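Local coordinates for protein putative SAM-dependent O-methyltranferase (Podospora anserina, PDB 4YMH) that binds S-adenosylmethionine and S-adenosyl-L-homocysteine and probably transfers methyl groups to oxygen atoms, as in the cation-dependent O-methyltransferases, at residues E36-R41 against C74-S79; D29-H34 against K112-G117; T96-Y99 against M103-A106. One frame throughout, in Å; residues are numbered along the deposited sequence.

Contact 1: residues E36-R41 against C74-S79; sequences EWTRTR and CYSGYS. With SAH (S-adenosyl-L-homocysteine), chain E.
Thr38, on helix 29-41, meets Ser76 and Tyr75 in the glycine-rich loop of the class I, Rossmann-like methyltransferase fold. This loop follows strand 68-72 and borders the bound SAH. Residues Cys74 to Gly77 form a type II' beta turn, closed by Gly77 N to Cys74 O at 3.0 Å. Gly77 is at the N-cap position of helix 78-86.

The polar contact joins two buried hydroxyls. Thr38 OG1 and Ser76 OG lie 2.8 Å apart, a probable hydrogen bond. Thr38 OG1 also bonds to His34 O one turn earlier, and Ser76 OG has a weak bond to His34 NE2. Ser76 OG sits between its backbone N and carbonyl carbon (chi1 84°), which turns it to the helix. With a valine in place of Thr38 the bulk stays but the hydroxyl goes, and Ser76 OG would probably lose its close polar mate.

The apolar contact is made by the methyl of Thr38. Thr38 CG2 is 3.8 Å from Tyr75 CE2, reached obliquely, and 3.7 Å from Ser76 CB. The far end of Tyr75 is fixed elsewhere: its OH bonds to Asp44.

Elsewhere the loop and the start of helix 78-86 face the ligand. The Tyr75 ring points an edge at the ribose, with Tyr75 CD1 3.3 Å from SAH O3', near the ring plane. Tyr78 CB lies 3.7 Å from SAH O of the carboxylate. The SAH amine N donates to Ser79 OG at 3.0 Å, and Glu71 OE2 holds that same hydroxyl from strand 68-72.

Contact 2: residues D29-H34 against K112-G117; sequences DALVEH and KKYGVG
Tyr114 reaches from the last turn of helix 101-114 to the first turns of helix 29-41, where it meets Ala30 and Leu31. Its phenol end does all the touching. Tyr114 CE2 is 3.6 Å from Ala30 CB, an apolar contact that comes in obliquely to the ring. The hydroxyl carries on past this methyl to the helix backbone. Tyr114 OH lies 3.5 Å from Leu31 N, which sits at the ring edge near its plane. Leu31 CB is 3.7 Å from the same oxygen.

The first torsion of Tyr114 is unusual, with chi1 at -147°, well off a staggered value. It lays the ring across the gap between the two helices. The hydroxyl has its polar partner on a third helix: it bonds to Glu85 OE2 of helix 78-86. That bond probably fixes how far the ring swings. Leu81 of the same helix touches both Tyr114 and Leu31.

Leu31 is buried, and Ala30 lies at the solvent side. Leu31 carries CG anti to its backbone N (chi1 -168°), and its CD1 packs on Tyr78.

Directly after Tyr114 the helix stops. Gly115 takes positive phi, and Val116 N bonds back to Phe111 O while Gly115 N bonds to Lys112 O. This is a Schellman motif, here closing the helix of a beta-alpha-beta unit in a Rossmann-like methyltransferase.

Contact 3: residues T96-Y99 against M103-A106; sequences TLEY and MIAA. With SAH (S-adenosyl-L-homocysteine), chain E.
Glu98 and Ile104 bring the two backbones closest, their CA atoms 6.6 Å apart, where strand 93-98 ends and the chain turns into helix 101-114.

Ile104 packs on the stem of Glu98. Ile104 CG1 meets Glu98 CG at 3.6 Å, and the two side chains cross obliquely. Ile104 CD1 lies on the strand end, 3.6 Å from Glu98 O. Met103 sits by the acid group: Met103 CB is 4.0 Å from Glu98 OE2. Its chain then bends away toward Tyr75 and Phe42.

This apolar support leaves the carboxylate of Glu98 directed at the ribose. CG lies anti to the backbone N (chi1 173°), and a bend at chi2 (63°) brings both oxygens to the sugar. SAH O3' donates to Glu98 OE1 at 3.0 Å, and SAH O2' donates to Glu98 OE2 at 2.9 Å. One oxygen takes each hydroxyl. An acidic residue at the end of the second strand binds the ribose in this way in many class I methyltransferases. Ser100 N also bonds to OE2, so the loop itself helps fix the group's rotation. These donors probably favour the charged form.

The CB of Tyr99 points away from the helix, and its ring meets the base. The adenine lies over one face of its ring, with SAH C5 3.3 Å above the plane and toward the rim.

Strand 93-98 runs parallel between strands 68-72 and 120-124. Leu97 touches helix 127-133, while Ile104 reaches Glu124, tying helix 101-114 to the next strand of the beta-alpha-beta unit.

Contacts 1 and 3 share the SAH pocket, with centres 11 Å apart. Contact 1 borders the amino acid end and one side of the ribose, contact 3 the ribose and adenine. They meet at the carboxylate of Glu98: Glu98 OE1 lies 2.9 Å from Tyr75 N, a probable hydrogen bond, and so links the glycine-rich loop to the second strand. Contact 2 lies farther out, the side chain of Leu31 about 9 Å from SAH. It shares helix 29-41 with contact 1, and the two touch where Ser76 O is 3.0 Å from His34 NE2. Contacts 2 and 3 use opposite ends of helix 101-114 and do not touch, their nearest atoms being about 6 Å apart.

Contact 1: residues E36-R41 against C74-S79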
loop_
_atom_site.group_PDB
_atom_site.type_symbol
_atom_site.label_atom_id
_atom_site.label_comp_id
_atom_site.label_asym_id
_atom_site.label_seq_id
_atom_site.Cartn_x
_atom_site.Cartn_y
_atom_site.Cartn_z
ATOM N N GLU A 36 23.558 -2.991 -4.484
ATOM C CA GLU A 36 24.520 -2.658 -5.528
ATOM C C GLU A 36 25.392 -3.856 -5.902
ATOM O O GLU A 36 25.656 -4.116 -7.086
ATOM C CB GLU A 36 25.398 -1.487 -5.086
ATOM C CG GLU A 36 24.649 -0.177 -4.895
ATOM C CD GLU A 36 24.226 0.465 -6.209
ATOM O OE1 GLU A 36 24.663 -0.006 -7.283
ATOM O OE2 GLU A 36 23.457 1.448 -6.166
ATOM N N TRP A 37 25.840 -4.578 -4.883
ATOM C CA TRP A 37 26.669 -5.757 -5.082
ATOM C C TRP A 37 25.932 -6.818 -5.878
ATOM O O TRP A 37 26.517 -7.481 -6.740
ATOM C CB TRP A 37 27.104 -6.333 -3.740
ATOM C CG TRP A 37 27.777 -7.669 -3.845
ATOM C CD1 TRP A 37 29.107 -7.907 -4.028
ATOM C CD2 TRP A 37 27.150 -8.951 -3.755
ATOM N NE1 TRP A 37 29.347 -9.259 -4.063
ATOM C CE2 TRP A 37 28.161 -9.922 -3.895
ATOM C CE3 TRP A 37 25.829 -9.372 -3.569
ATOM C CZ2 TRP A 37 27.893 -11.287 -3.856
ATOM C CZ3 TRP A 37 25.563 -10.729 -3.534
ATOM C CH2 TRP A 37 26.590 -11.670 -3.674
ATOM N N THR A 38 24.653 -6.991 -5.572
ATOM C CA THR A 38 23.824 -7.941 -6.300
ATOM C C THR A 38 23.721 -7.532 -7.764
ATOM O O THR A 38 23.846 -8.367 -8.664
ATOM C CB THR A 38 22.413 -8.050 -5.692
ATOM O OG1 THR A 38 22.509 -8.545 -4.353
ATOM C CG2 THR A 38 21.547 -9.008 -6.522
ATOM N N ARG A 39 23.504 -6.244 -8.009
ATOM C CA ARG A 39 23.399 -5.778 -9.389
ATOM C C ARG A 39 24.703 -5.953 -10.167
ATOM O O ARG A 39 24.681 -6.180 -11.374
ATOM C CB ARG A 39 22.951 -4.319 -9.422
ATOM C CG ARG A 39 21.578 -4.125 -8.817
ATOM C CD ARG A 39 21.204 -2.669 -8.703
ATOM N NE ARG A 39 20.758 -2.106 -9.971
ATOM C CZ ARG A 39 21.292 -1.033 -10.542
ATOM N NH1 ARG A 39 22.305 -0.400 -9.958
ATOM N NH2 ARG A 39 20.816 -0.596 -11.699
ATOM N N THR A 40 25.837 -5.861 -9.481
ATOM C CA THR A 40 27.117 -6.082 -10.150
ATOM C C THR A 40 27.373 -7.571 -10.386
ATOM O O THR A 40 27.897 -7.970 -11.433
ATOM C CB THR A 40 28.282 -5.482 -9.341
ATOM O OG1 THR A 40 28.066 -4.077 -9.169
ATOM C CG2 THR A 40 29.605 -5.691 -10.060
ATOM N N ARG A 41 26.983 -8.390 -9.415
ATOM C CA ARG A 41 27.280 -9.818 -9.451
ATOM C C ARG A 41 26.424 -10.579 -10.465
ATOM O O ARG A 41 26.912 -11.499 -11.122
ATOM C CB ARG A 41 27.098 -10.431 -8.060
ATOM C CG ARG A 41 27.407 -11.923 -7.983
ATOM C CD ARG A 41 28.799 -12.196 -7.414
ATOM N NE ARG A 41 29.087 -13.629 -7.309
ATOM C CZ ARG A 41 28.644 -14.419 -6.332
ATOM N NH1 ARG A 41 27.882 -13.931 -5.369
ATOM N NH2 ARG A 41 28.958 -15.706 -6.322
ATOM N N CYS A 74 14.117 -16.272 -2.305
ATOM C CA CYS A 74 15.144 -15.486 -1.616
ATOM C C CYS A 74 16.008 -14.667 -2.580
ATOM O O CYS A 74 16.400 -13.542 -2.256
ATOM C CB CYS A 74 16.033 -16.411 -0.778
ATOM S SG CYS A 74 17.226 -15.555 0.276
ATOM N N TYR A 75 16.260 -15.226 -3.770
ATOM C CA TYR A 75 17.245 -14.701 -4.731
ATOM C C TYR A 75 18.579 -14.417 -4.044
ATOM O O TYR A 75 19.241 -15.352 -3.595
ATOM C CB TYR A 75 16.724 -13.445 -5.432
ATOM C CG TYR A 75 17.548 -13.052 -6.637
ATOM C CD1 TYR A 75 17.742 -13.944 -7.687
ATOM C CD2 TYR A 75 18.134 -11.791 -6.729
ATOM C CE1 TYR A 75 18.497 -13.598 -8.799
ATOM C CE2 TYR A 75 18.901 -11.437 -7.842
ATOM C CZ TYR A 75 19.070 -12.343 -8.870
ATOM O OH TYR A 75 19.817 -12.000 -9.972
ATOM N N SER A 76 18.975 -13.147 -3.942
ATOM C CA SER A 76 20.278 -12.829 -3.335
ATOM C C SER A 76 20.185 -12.423 -1.856
ATOM O O SER A 76 21.197 -12.097 -1.234
ATOM C CB SER A 76 20.982 -11.721 -4.118
ATOM O OG SER A 76 20.529 -10.436 -3.713
ATOM N N GLY A 77 18.984 -12.462 -1.294
ATOM C CA GLY A 77 18.784 -12.153 0.112
ATOM C C GLY A 77 18.367 -10.720 0.431
ATOM O O GLY A 77 18.227 -10.360 1.599
ATOM N N TYR A 78 18.177 -9.896 -0.594
ATOM C CA TYR A 78 17.818 -8.485 -0.393
ATOM C C TYR A 78 16.552 -8.286 0.437
ATOM O O TYR A 78 16.552 -7.503 1.401
ATOM C CB TYR A 78 17.653 -7.783 -1.746
ATOM C CG TYR A 78 17.161 -6.347 -1.663
ATOM C CD1 TYR A 78 17.968 -5.343 -1.134
ATOM C CD2 TYR A 78 15.894 -5.994 -2.130
ATOM C CE1 TYR A 78 17.524 -4.032 -1.063
ATOM C CE2 TYR A 78 15.442 -4.678 -2.061
ATOM C CZ TYR A 78 16.264 -3.704 -1.527
ATOM O OH TYR A 78 15.839 -2.389 -1.449
ATOM N N SER A 79 15.470 -8.978 0.080
ATOM C CA SER A 79 14.223 -8.776 0.819
ATOM C C SER A 79 14.310 -9.425 2.205
ATOM O O SER A 79 13.783 -8.877 3.165
ATOM C CB SER A 79 12.995 -9.283 0.039
ATOM O OG SER A 79 13.104 -10.638 -0.346
HETATM N N SAH E . 12.685 -11.700 -3.075
HETATM C CA SAH E . 13.847 -11.302 -3.817
HETATM C CB SAH E . 13.747 -11.713 -5.283
HETATM C CG SAH E . 13.144 -13.082 -5.586
HETATM S SD SAH E . 13.274 -13.455 -7.295
HETATM C C SAH E . 14.053 -9.812 -3.750
HETATM O O SAH E . 15.144 -9.346 -3.973
HETATM O OXT SAH E . 13.103 -9.094 -3.477
HETATM C "C5'" SAH E . 12.528 -15.034 -7.246
HETATM C "C4'" SAH E . 13.387 -16.120 -6.617
HETATM O "O4'" SAH E . 12.614 -17.295 -6.457
HETATM C "C3'" SAH E . 14.556 -16.519 -7.486
HETATM O "O3'" SAH E . 15.764 -16.447 -6.767
HETATM C "C2'" SAH E . 14.266 -17.944 -7.881
HETATM O "O2'" SAH E . 15.410 -18.714 -8.075
HETATM C "C1'" SAH E . 13.369 -18.438 -6.773
HETATM N N9 SAH E . 12.468 -19.525 -7.182
HETATM C C8 SAH E . 11.859 -19.681 -8.343
HETATM N N7 SAH E . 11.119 -20.776 -8.344
HETATM C C5 SAH E . 11.244 -21.334 -7.165
HETATM C C6 SAH E . 10.715 -22.519 -6.492
HETATM N N6 SAH E . 9.898 -23.309 -7.152
HETATM N N1 SAH E . 11.070 -22.760 -5.233
HETATM C C2 SAH E . 11.887 -21.931 -4.594
HETATM N N3 SAH E . 12.401 -20.840 -5.128
HETATM C C4 SAH E . 12.119 -20.497 -6.390
#

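Contact 2: residues D29-H34 against K112-G117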
loop_
_atom_site.group_PDB
_atom_site.type_symbol
_atom_site.label_atom_id
_atom_site.label_comp_id
_atom_site.label_asym_id
_atom_site.label_seq_id
_atom_site.Cartn_x
_atom_site.Cartn_y
_atom_site.Cartn_z
ATOM N N ASP A 29 22.682 1.781 5.038
ATOM C CA ASP A 29 23.837 1.784 4.142
ATOM C C ASP A 29 24.270 0.380 3.723
ATOM O O ASP A 29 24.602 0.136 2.551
ATOM C CB ASP A 29 25.013 2.509 4.794
ATOM C CG ASP A 29 24.803 4.005 4.869
ATOM O OD1 ASP A 29 23.853 4.509 4.235
ATOM O OD2 ASP A 29 25.598 4.686 5.547
ATOM N N ALA A 30 24.252 -0.540 4.681
ATOM C CA ALA A 30 24.704 -1.905 4.432
ATOM C C ALA A 30 23.826 -2.569 3.382
ATOM O O ALA A 30 24.312 -3.335 2.538
ATOM C CB ALA A 30 24.691 -2.716 5.713
ATOM N N LEU A 31 22.533 -2.266 3.443
ATOM C CA LEU A 31 21.577 -2.869 2.524
ATOM C C LEU A 31 21.715 -2.265 1.127
ATOM O O LEU A 31 21.568 -2.965 0.135
ATOM C CB LEU A 31 20.148 -2.716 3.057
ATOM C CG LEU A 31 19.064 -3.542 2.349
ATOM C CD1 LEU A 31 19.520 -4.975 2.241
ATOM C CD2 LEU A 31 17.718 -3.450 3.094
ATOM N N VAL A 32 21.995 -0.969 1.047
ATOM C CA VAL A 32 22.348 -0.367 -0.233
ATOM C C VAL A 32 23.550 -1.100 -0.836
ATOM O O VAL A 32 23.552 -1.457 -2.020
ATOM C CB VAL A 32 22.697 1.125 -0.098
ATOM C CG1 VAL A 32 23.165 1.678 -1.440
ATOM C CG2 VAL A 32 21.518 1.915 0.437
ATOM N N GLU A 33 24.568 -1.328 -0.010
ATOM C CA GLU A 33 25.766 -2.028 -0.471
ATOM C C GLU A 33 25.432 -3.428 -1.005
ATOM O O GLU A 33 25.953 -3.850 -2.047
ATOM C CB GLU A 33 26.804 -2.119 0.655
ATOM C CG GLU A 33 28.103 -2.775 0.240
ATOM C CD GLU A 33 29.149 -2.777 1.345
ATOM O OE1 GLU A 33 28.768 -2.827 2.532
ATOM O OE2 GLU A 33 30.354 -2.721 1.022
ATOM N N HIS A 34 24.561 -4.146 -0.303
ATOM C CA HIS A 34 24.156 -5.462 -0.790
ATOM C C HIS A 34 23.377 -5.374 -2.116
ATOM O O HIS A 34 23.542 -6.213 -3.009
ATOM C CB HIS A 34 23.318 -6.189 0.260
ATOM C CG HIS A 34 22.769 -7.492 -0.216
ATOM N ND1 HIS A 34 23.551 -8.618 -0.379
ATOM C CD2 HIS A 34 21.518 -7.849 -0.589
ATOM C CE1 HIS A 34 22.802 -9.609 -0.822
ATOM N NE2 HIS A 34 21.564 -9.169 -0.963
ATOM N N LYS A 112 26.011 -14.152 6.082
ATOM C CA LYS A 112 27.195 -14.148 6.942
ATOM C C LYS A 112 27.933 -12.812 6.912
ATOM O O LYS A 112 28.393 -12.336 7.953
ATOM C CB LYS A 112 28.156 -15.275 6.556
ATOM C CG LYS A 112 27.608 -16.668 6.811
ATOM C CD LYS A 112 28.660 -17.720 6.486
ATOM C CE LYS A 112 28.043 -19.093 6.294
ATOM N NZ LYS A 112 27.369 -19.569 7.528
ATOM N N LYS A 113 28.070 -12.211 5.734
ATOM C CA LYS A 113 28.761 -10.918 5.642
ATOM C C LYS A 113 28.015 -9.842 6.431
ATOM O O LYS A 113 28.627 -8.968 7.040
ATOM C CB LYS A 113 28.903 -10.460 4.193
ATOM C CG LYS A 113 29.924 -11.207 3.378
ATOM C CD LYS A 113 30.161 -10.475 2.069
ATOM C CE LYS A 113 30.831 -11.365 1.048
ATOM N NZ LYS A 113 32.128 -11.929 1.540
ATOM N N TYR A 114 26.693 -9.933 6.407
ATOM C CA TYR A 114 25.817 -8.955 7.048
ATOM C C TYR A 114 25.809 -9.125 8.559
ATOM O O TYR A 114 25.458 -8.201 9.299
ATOM C CB TYR A 114 24.397 -9.099 6.508
ATOM C CG TYR A 114 23.619 -7.813 6.414
ATOM C CD1 TYR A 114 22.831 -7.370 7.476
ATOM C CD2 TYR A 114 23.657 -7.045 5.262
ATOM C CE1 TYR A 114 22.117 -6.189 7.392
ATOM C CE2 TYR A 114 22.933 -5.864 5.160
ATOM C CZ TYR A 114 22.163 -5.444 6.225
ATOM O OH TYR A 114 21.445 -4.273 6.119
ATOM N N GLY A 115 26.185 -10.319 9.008
ATOM C CA GLY A 115 26.206 -10.634 10.423
ATOM C C GLY A 115 24.822 -10.854 11.005
ATOM O O GLY A 115 24.547 -10.427 12.123
ATOM N N VAL A 116 23.946 -11.519 10.259
ATOM C CA VAL A 116 22.632 -11.855 10.795
ATOM C C VAL A 116 22.792 -12.924 11.874
ATOM O O VAL A 116 23.787 -13.648 11.900
ATOM C CB VAL A 116 21.659 -12.342 9.696
ATOM C CG1 VAL A 116 21.561 -11.310 8.588
ATOM C CG2 VAL A 116 22.105 -13.680 9.136
ATOM N N GLY A 117 21.827 -13.016 12.779
ATOM C CA GLY A 117 21.909 -14.011 13.828
ATOM C C GLY A 117 21.369 -15.343 13.366
ATOM O O GLY A 117 21.256 -15.603 12.168
#

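Contact 3: residues T96-Y99 against M103-A106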
loop_
_atom_site.group_PDB
_atom_site.type_symbol
_atom_site.label_atom_id
_atom_site.label_comp_id
_atom_site.label_asym_id
_atom_site.label_seq_id
_atom_site.Cartn_x
_atom_site.Cartn_y
_atom_site.Cartn_z
ATOM N N THR A 96 13.195 -18.078 4.945
ATOM C CA THR A 96 13.139 -17.755 3.536
ATOM C C THR A 96 13.423 -19.003 2.712
ATOM O O THR A 96 14.316 -19.795 3.039
ATOM C CB THR A 96 14.101 -16.588 3.191
ATOM O OG1 THR A 96 14.051 -16.327 1.782
ATOM C CG2 THR A 96 15.532 -16.885 3.628
ATOM N N LEU A 97 12.616 -19.205 1.669
ATOM C CA LEU A 97 12.684 -20.427 0.871
ATOM C C LEU A 97 13.324 -20.176 -0.487
ATOM O O LEU A 97 12.969 -19.209 -1.162
ATOM C CB LEU A 97 11.285 -21.015 0.664
ATOM C CG LEU A 97 10.441 -21.277 1.906
ATOM C CD1 LEU A 97 9.138 -21.936 1.499
ATOM C CD2 LEU A 97 11.208 -22.156 2.896
ATOM N N GLU A 98 14.241 -21.049 -0.907
ATOM C CA GLU A 98 14.908 -20.830 -2.194
ATOM C C GLU A 98 15.327 -22.147 -2.837
ATOM O O GLU A 98 15.764 -23.055 -2.133
ATOM C CB GLU A 98 16.132 -19.917 -2.004
ATOM C CG GLU A 98 17.003 -19.758 -3.246
ATOM C CD GLU A 98 16.273 -19.105 -4.419
ATOM O OE1 GLU A 98 15.634 -18.044 -4.221
ATOM O OE2 GLU A 98 16.346 -19.649 -5.550
ATOM N N TYR A 99 15.265 -22.253 -4.147
ATOM C CA TYR A 99 15.677 -23.491 -4.809
ATOM C C TYR A 99 16.918 -23.442 -5.670
ATOM O O TYR A 99 17.475 -24.439 -5.973
ATOM C CB TYR A 99 14.526 -24.122 -5.586
ATOM C CG TYR A 99 14.332 -23.645 -6.981
ATOM C CD1 TYR A 99 13.912 -24.512 -7.970
ATOM C CD2 TYR A 99 14.508 -22.331 -7.316
ATOM C CE1 TYR A 99 13.681 -24.069 -9.247
ATOM C CE2 TYR A 99 14.302 -21.884 -8.593
ATOM C CZ TYR A 99 13.891 -22.747 -9.556
ATOM O OH TYR A 99 13.669 -22.307 -10.846
ATOM N N MET A 103 21.849 -19.127 -6.152
ATOM C CA MET A 103 21.314 -18.054 -5.303
ATOM C C MET A 103 21.385 -18.416 -3.823
ATOM O O MET A 103 21.537 -17.544 -2.984
ATOM C CB MET A 103 19.873 -17.701 -5.691
ATOM C CG MET A 103 19.736 -17.149 -7.111
ATOM S SD MET A 103 21.169 -16.200 -7.709
ATOM C CE MET A 103 21.121 -14.740 -6.650
ATOM N N ILE A 104 21.297 -19.705 -3.512
ATOM C CA ILE A 104 21.487 -20.181 -2.148
ATOM C C ILE A 104 22.915 -19.881 -1.653
ATOM O O ILE A 104 23.099 -19.350 -0.556
ATOM C CB ILE A 104 21.203 -21.697 -2.055
ATOM C CG1 ILE A 104 19.692 -21.960 -2.132
ATOM C CG2 ILE A 104 21.796 -22.288 -0.772
ATOM C CD1 ILE A 104 19.349 -23.397 -2.429
ATOM N N ALA A 105 23.910 -20.205 -2.473
ATOM C CA ALA A 105 25.301 -19.893 -2.142
ATOM C C ALA A 105 25.484 -18.385 -1.947
ATOM O O ALA A 105 26.054 -17.936 -0.926
ATOM C CB ALA A 105 26.235 -20.407 -3.218
ATOM N N ALA A 106 24.987 -17.614 -2.918
ATOM C CA ALA A 106 25.030 -16.151 -2.826
ATOM C C ALA A 106 24.427 -15.613 -1.519
ATOM O O ALA A 106 25.020 -14.770 -0.842
ATOM C CB ALA A 106 24.305 -15.526 -4.023
HETATM N N SAH E . 12.685 -11.700 -3.075
HETATM C CA SAH E . 13.847 -11.302 -3.817
HETATM C CB SAH E . 13.747 -11.713 -5.283
HETATM C CG SAH E . 13.144 -13.082 -5.586
HETATM S SD SAH E . 13.274 -13.455 -7.295
HETATM C C SAH E . 14.053 -9.812 -3.750
HETATM O O SAH E . 15.144 -9.346 -3.973
HETATM O OXT SAH E . 13.103 -9.094 -3.477
HETATM C "C5'" SAH E . 12.528 -15.034 -7.246
HETATM C "C4'" SAH E . 13.387 -16.120 -6.617
HETATM O "O4'" SAH E . 12.614 -17.295 -6.457
HETATM C "C3'" SAH E . 14.556 -16.519 -7.486
HETATM O "O3'" SAH E . 15.764 -16.447 -6.767
HETATM C "C2'" SAH E . 14.266 -17.944 -7.881
HETATM O "O2'" SAH E . 15.410 -18.714 -8.075
HETATM C "C1'" SAH E . 13.369 -18.438 -6.773
HETATM N N9 SAH E . 12.468 -19.525 -7.182
HETATM C C8 SAH E . 11.859 -19.681 -8.343
HETATM N N7 SAH E . 11.119 -20.776 -8.344
HETATM C C5 SAH E . 11.244 -21.334 -7.165
HETATM C C6 SAH E . 10.715 -22.519 -6.492
HETATM N N6 SAH E . 9.898 -23.309 -7.152
HETATM N N1 SAH E . 11.070 -22.760 -5.233
HETATM C C2 SAH E . 11.887 -21.931 -4.594
HETATM N N3 SAH E . 12.401 -20.840 -5.128
HETATM C C4 SAH E . 12.119 -20.497 -6.390
#